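Local coordinates for protein ALDH21) (Physcomitrella patens subsp. patens, PDB 5MZ5) that acts as an NADP(+)-dependent aldehyde dehydrogenase, oxidising succinic semialdehyde and probably also glyceraldehyde 3-phosphate without phosphorylation, at residues 322-333 against 415-426. Sequence-based numbering, arbitrary orientation.
Sequences HMQRLYVHERLY and IFGPVVLLYKYS
Two neighbouring parallel strands of the aldehyde dehydrogenase catalytic domain, 323-329 and 419-425, pair here with axes 18° apart. A regular zigzag of backbone bonds sets the register, from L421 N to Q324 O (2.7 Å) through to E330 N on Y425 O (2.9 Å). On one face the same first torsion in Y327 and Y423, CG anti to the carbonyl carbon, sends both rings the same way; they are near parallel (14°) but slid until they barely overlap, Y327 CE1 meeting Y423 CD2 at 3.5 Å. Farther along, H329 CA makes a CH-pi contact over the Y425 ring face, 3.8 Å from its centroid, and the imidazole forms an offset edge-to-face pair with that ring, planes at 77°. Y425 OH hydrogen-bonds D295 OD1; an alanine in place of Y425 would probably leave a gap beside H329 and D295 OD1 without this partner. On the other face Y333, starting helix 333-345, takes K424 CB over its ring, its OH touching L422 CG (3.3 Å) and hydrogen-bonding E402. Q324 holds the backbone on both sides of NADP(+)-binding E414: OE1 accepts I415 N (3.0 Å) from above its carbonyl plane, NE2 binds E413 O. Adjacent parallel strands 290-294, 323-329 and 419-425, with helix 301-313 packed against M323 and L326, typify the family's α/β catalytic domain.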
loop_
_atom_site.group_PDB
_atom_site.type_symbol
_atom_site.label_atom_id
_atom_site.label_comp_id
_atom_site.label_asym_id
_atom_site.label_seq_id
_atom_site.Cartn_x
_atom_site.Cartn_y
_atom_site.Cartn_z
ATOM N N HIS A 322 31.697 -3.238 3.014
ATOM C CA HIS A 322 32.764 -4.065 3.575
ATOM C C HIS A 322 32.746 -3.914 5.111
ATOM O O HIS A 322 32.539 -2.808 5.603
ATOM C CB HIS A 322 34.113 -3.590 3.001
ATOM C CG HIS A 322 35.316 -3.916 3.847
ATOM N ND1 HIS A 322 36.209 -2.934 4.236
ATOM C CD2 HIS A 322 35.758 -5.113 4.302
ATOM C CE1 HIS A 322 37.125 -3.552 4.961
ATOM N NE2 HIS A 322 36.895 -4.864 5.027
ATOM N N MET A 323 32.885 -5.022 5.867
ATOM C CA MET A 323 32.912 -4.937 7.338
ATOM C C MET A 323 34.313 -4.469 7.758
ATOM O O MET A 323 35.275 -5.247 7.765
ATOM C CB MET A 323 32.517 -6.267 7.991
ATOM C CG MET A 323 32.499 -6.245 9.518
ATOM S SD MET A 323 32.477 -7.943 10.167
ATOM C CE MET A 323 34.217 -8.388 9.940
ATOM N N GLN A 324 34.427 -3.171 8.054
ATOM C CA GLN A 324 35.700 -2.551 8.419
ATOM C C GLN A 324 35.996 -2.654 9.916
ATOM O O GLN A 324 37.158 -2.739 10.291
ATOM C CB GLN A 324 35.723 -1.088 7.960
ATOM C CG GLN A 324 37.120 -0.465 7.980
ATOM C CD GLN A 324 37.106 0.929 7.407
ATOM O OE1 GLN A 324 36.565 1.180 6.322
ATOM N NE2 GLN A 324 37.679 1.876 8.131
ATOM N N ARG A 325 34.944 -2.624 10.760
ATOM C CA ARG A 325 35.084 -2.634 12.221
ATOM C C ARG A 325 34.301 -3.780 12.853
ATOM O O ARG A 325 33.124 -3.991 12.536
ATOM C CB ARG A 325 34.655 -1.283 12.828
ATOM C CG ARG A 325 35.416 -0.065 12.277
ATOM C CD ARG A 325 34.859 1.228 12.828
ATOM N NE ARG A 325 33.548 1.584 12.268
ATOM C CZ ARG A 325 32.528 2.048 12.982
ATOM N NH1 ARG A 325 31.403 2.409 12.382
ATOM N NH2 ARG A 325 32.631 2.173 14.303
ATOM N N LEU A 326 34.983 -4.535 13.727
ATOM C CA LEU A 326 34.408 -5.687 14.394
ATOM C C LEU A 326 34.480 -5.503 15.909
ATOM O O LEU A 326 35.574 -5.393 16.460
ATOM C CB LEU A 326 35.129 -6.971 13.928
ATOM C CG LEU A 326 34.688 -8.322 14.496
ATOM C CD1 LEU A 326 33.144 -8.510 14.453
ATOM C CD2 LEU A 326 35.420 -9.459 13.787
ATOM N N TYR A 327 33.302 -5.466 16.561
ATOM C CA TYR A 327 33.114 -5.290 18.006
ATOM C C TYR A 327 32.626 -6.601 18.593
ATOM O O TYR A 327 31.551 -7.084 18.233
ATOM C CB TYR A 327 32.128 -4.126 18.292
ATOM C CG TYR A 327 32.647 -2.813 17.743
ATOM C CD1 TYR A 327 33.532 -2.025 18.481
ATOM C CD2 TYR A 327 32.300 -2.386 16.462
ATOM C CE1 TYR A 327 34.060 -0.844 17.957
ATOM C CE2 TYR A 327 32.828 -1.217 15.924
ATOM C CZ TYR A 327 33.708 -0.448 16.673
ATOM O OH TYR A 327 34.232 0.697 16.133
ATOM N N VAL A 328 33.467 -7.228 19.422
ATOM C CA VAL A 328 33.156 -8.527 20.022
ATOM C C VAL A 328 33.061 -8.396 21.542
ATOM O O VAL A 328 33.926 -7.789 22.163
ATOM C CB VAL A 328 34.193 -9.603 19.593
ATOM C CG1 VAL A 328 33.854 -10.965 20.190
ATOM C CG2 VAL A 328 34.301 -9.683 18.067
ATOM N N HIS A 329 31.994 -8.944 22.133
ATOM C CA HIS A 329 31.820 -8.898 23.575
ATOM C C HIS A 329 32.998 -9.636 24.275
ATOM O O HIS A 329 33.470 -10.667 23.787
ATOM C CB HIS A 329 30.459 -9.474 23.975
ATOM C CG HIS A 329 30.188 -9.351 25.445
ATOM N ND1 HIS A 329 30.551 -10.341 26.322
ATOM C CD2 HIS A 329 29.649 -8.327 26.143
ATOM C CE1 HIS A 329 30.194 -9.912 27.518
ATOM N NE2 HIS A 329 29.647 -8.705 27.460
ATOM N N GLU A 330 33.480 -9.062 25.395
ATOM C CA GLU A 330 34.608 -9.539 26.192
ATOM C C GLU A 330 34.577 -11.040 26.518
ATOM O O GLU A 330 35.647 -11.656 26.527
ATOM C CB GLU A 330 34.768 -8.703 27.473
ATOM C CG GLU A 330 33.602 -8.792 28.444
ATOM C CD GLU A 330 33.656 -7.949 29.705
ATOM O OE1 GLU A 330 32.567 -7.695 30.265
ATOM O OE2 GLU A 330 34.759 -7.539 30.136
ATOM N N ARG A 331 33.375 -11.637 26.775
ATOM C CA ARG A 331 33.276 -13.072 27.103
ATOM C C ARG A 331 33.583 -13.971 25.884
ATOM O O ARG A 331 33.967 -15.124 26.053
ATOM C CB ARG A 331 31.907 -13.429 27.758
ATOM C CG ARG A 331 30.782 -13.689 26.751
ATOM C CD ARG A 331 29.372 -13.789 27.335
ATOM N NE ARG A 331 28.446 -14.406 26.375
ATOM C CZ ARG A 331 27.783 -13.760 25.410
ATOM N NH1 ARG A 331 27.884 -12.444 25.289
ATOM N NH2 ARG A 331 26.993 -14.423 24.583
ATOM N N LEU A 332 33.415 -13.431 24.664
ATOM C CA LEU A 332 33.610 -14.162 23.408
ATOM C C LEU A 332 34.891 -13.778 22.696
ATOM O O LEU A 332 35.316 -14.496 21.793
ATOM C CB LEU A 332 32.414 -13.878 22.456
ATOM C CG LEU A 332 30.994 -14.101 22.993
ATOM C CD1 LEU A 332 29.956 -13.643 21.972
ATOM C CD2 LEU A 332 30.773 -15.555 23.421
ATOM N N TYR A 333 35.483 -12.639 23.081
ATOM C CA TYR A 333 36.617 -12.009 22.420
ATOM C C TYR A 333 37.783 -12.937 22.032
ATOM O O TYR A 333 38.125 -12.972 20.849
ATOM C CB TYR A 333 37.136 -10.814 23.220
ATOM C CG TYR A 333 38.079 -9.954 22.409
ATOM C CD1 TYR A 333 37.591 -9.042 21.473
ATOM C CD2 TYR A 333 39.462 -10.090 22.532
ATOM C CE1 TYR A 333 38.456 -8.256 20.713
ATOM C CE2 TYR A 333 40.336 -9.313 21.770
ATOM C CZ TYR A 333 39.826 -8.400 20.858
ATOM O OH TYR A 333 40.678 -7.621 20.116
ATOM N N ILE A 415 38.483 2.418 4.325
ATOM C CA ILE A 415 39.751 1.860 3.870
ATOM C C ILE A 415 39.595 1.245 2.441
ATOM O O ILE A 415 40.510 1.363 1.634
ATOM C CB ILE A 415 40.374 0.909 4.936
ATOM C CG1 ILE A 415 41.870 0.663 4.675
ATOM C CG2 ILE A 415 39.603 -0.404 5.084
ATOM C CD1 ILE A 415 42.761 0.501 6.011
ATOM N N PHE A 416 38.421 0.633 2.130
ATOM C CA PHE A 416 38.144 0.006 0.822
ATOM C C PHE A 416 39.272 -1.013 0.442
ATOM O O PHE A 416 39.816 -0.995 -0.667
ATOM C CB PHE A 416 37.933 1.105 -0.254
ATOM C CG PHE A 416 36.790 0.881 -1.206
ATOM C CD1 PHE A 416 35.469 0.999 -0.774
ATOM C CD2 PHE A 416 37.028 0.604 -2.553
ATOM C CE1 PHE A 416 34.405 0.833 -1.669
ATOM C CE2 PHE A 416 35.957 0.425 -3.448
ATOM C CZ PHE A 416 34.659 0.540 -2.998
ATOM N N GLY A 417 39.626 -1.858 1.410
ATOM C CA GLY A 417 40.687 -2.855 1.295
ATOM C C GLY A 417 40.465 -4.018 2.237
ATOM O O GLY A 417 39.545 -3.966 3.067
ATOM N N PRO A 418 41.281 -5.098 2.149
ATOM C CA PRO A 418 41.009 -6.270 3.005
ATOM C C PRO A 418 41.573 -6.089 4.414
ATOM O O PRO A 418 42.502 -6.788 4.822
ATOM C CB PRO A 418 41.631 -7.432 2.212
ATOM C CG PRO A 418 42.783 -6.797 1.475
ATOM C CD PRO A 418 42.420 -5.346 1.232
ATOM N N VAL A 419 41.017 -5.107 5.141
ATOM C CA VAL A 419 41.453 -4.706 6.475
ATOM C C VAL A 419 40.280 -4.660 7.422
ATOM O O VAL A 419 39.282 -3.997 7.124
ATOM C CB VAL A 419 42.246 -3.356 6.490
ATOM C CG1 VAL A 419 42.871 -3.097 7.868
ATOM C CG2 VAL A 419 43.321 -3.322 5.416
ATOM N N VAL A 420 40.419 -5.343 8.576
ATOM C CA VAL A 420 39.413 -5.389 9.638
ATOM C C VAL A 420 39.996 -4.859 10.944
ATOM O O VAL A 420 41.054 -5.310 11.383
ATOM C CB VAL A 420 38.787 -6.801 9.819
ATOM C CG1 VAL A 420 37.796 -6.831 10.987
ATOM C CG2 VAL A 420 38.109 -7.271 8.536
ATOM N N LEU A 421 39.295 -3.897 11.558
ATOM C CA LEU A 421 39.682 -3.329 12.843
ATOM C C LEU A 421 38.885 -3.997 13.947
ATOM O O LEU A 421 37.668 -3.848 14.009
ATOM C CB LEU A 421 39.523 -1.805 12.880
ATOM C CG LEU A 421 40.284 -0.993 11.828
ATOM C CD1 LEU A 421 40.317 0.442 12.209
ATOM C CD2 LEU A 421 41.710 -1.490 11.633
ATOM N N LEU A 422 39.581 -4.774 14.789
ATOM C CA LEU A 422 38.999 -5.538 15.890
ATOM C C LEU A 422 39.008 -4.776 17.207
ATOM O O LEU A 422 40.013 -4.167 17.578
ATOM C CB LEU A 422 39.755 -6.876 16.035
ATOM C CG LEU A 422 39.285 -7.875 17.100
ATOM C CD1 LEU A 422 37.820 -8.320 16.879
ATOM C CD2 LEU A 422 40.194 -9.085 17.120
ATOM N N TYR A 423 37.875 -4.833 17.916
ATOM C CA TYR A 423 37.671 -4.190 19.221
ATOM C C TYR A 423 36.874 -5.090 20.151
ATOM O O TYR A 423 36.054 -5.902 19.712
ATOM C CB TYR A 423 36.918 -2.849 19.068
ATOM C CG TYR A 423 37.609 -1.845 18.175
ATOM C CD1 TYR A 423 38.649 -1.054 18.657
ATOM C CD2 TYR A 423 37.233 -1.693 16.839
ATOM C CE1 TYR A 423 39.306 -0.139 17.833
ATOM C CE2 TYR A 423 37.875 -0.772 16.006
ATOM C CZ TYR A 423 38.913 0.004 16.509
ATOM O OH TYR A 423 39.561 0.916 15.707
ATOM N N LYS A 424 37.092 -4.895 21.445
ATOM C CA LYS A 424 36.408 -5.585 22.525
ATOM C C LYS A 424 35.470 -4.578 23.187
ATOM O O LYS A 424 35.780 -3.385 23.237
ATOM C CB LYS A 424 37.445 -6.073 23.552
ATOM C CG LYS A 424 36.879 -6.918 24.704
ATOM C CD LYS A 424 37.944 -7.390 25.721
ATOM C CE LYS A 424 38.674 -6.350 26.533
ATOM N NZ LYS A 424 39.826 -6.955 27.263
ATOM N N TYR A 425 34.334 -5.057 23.705
ATOM C CA TYR A 425 33.403 -4.220 24.459
ATOM C C TYR A 425 32.844 -5.024 25.634
ATOM O O TYR A 425 32.857 -6.262 25.603
ATOM C CB TYR A 425 32.284 -3.603 23.565
ATOM C CG TYR A 425 31.255 -4.605 23.096
ATOM C CD1 TYR A 425 30.167 -4.942 23.895
ATOM C CD2 TYR A 425 31.362 -5.210 21.847
ATOM C CE1 TYR A 425 29.231 -5.884 23.480
ATOM C CE2 TYR A 425 30.408 -6.123 21.400
ATOM C CZ TYR A 425 29.346 -6.458 22.223
ATOM O OH TYR A 425 28.446 -7.402 21.813
ATOM N N SER A 426 32.351 -4.314 26.657
ATOM C CA SER A 426 31.740 -4.934 27.835
ATOM C C SER A 426 30.264 -4.553 27.941
ATOM O O SER A 426 29.480 -5.317 28.512
ATOM C CB SER A 426 32.479 -4.528 29.110
ATOM O OG SER A 426 32.602 -3.118 29.218
HETATM O O HOH W 1 35.829 -0.164 4.074
#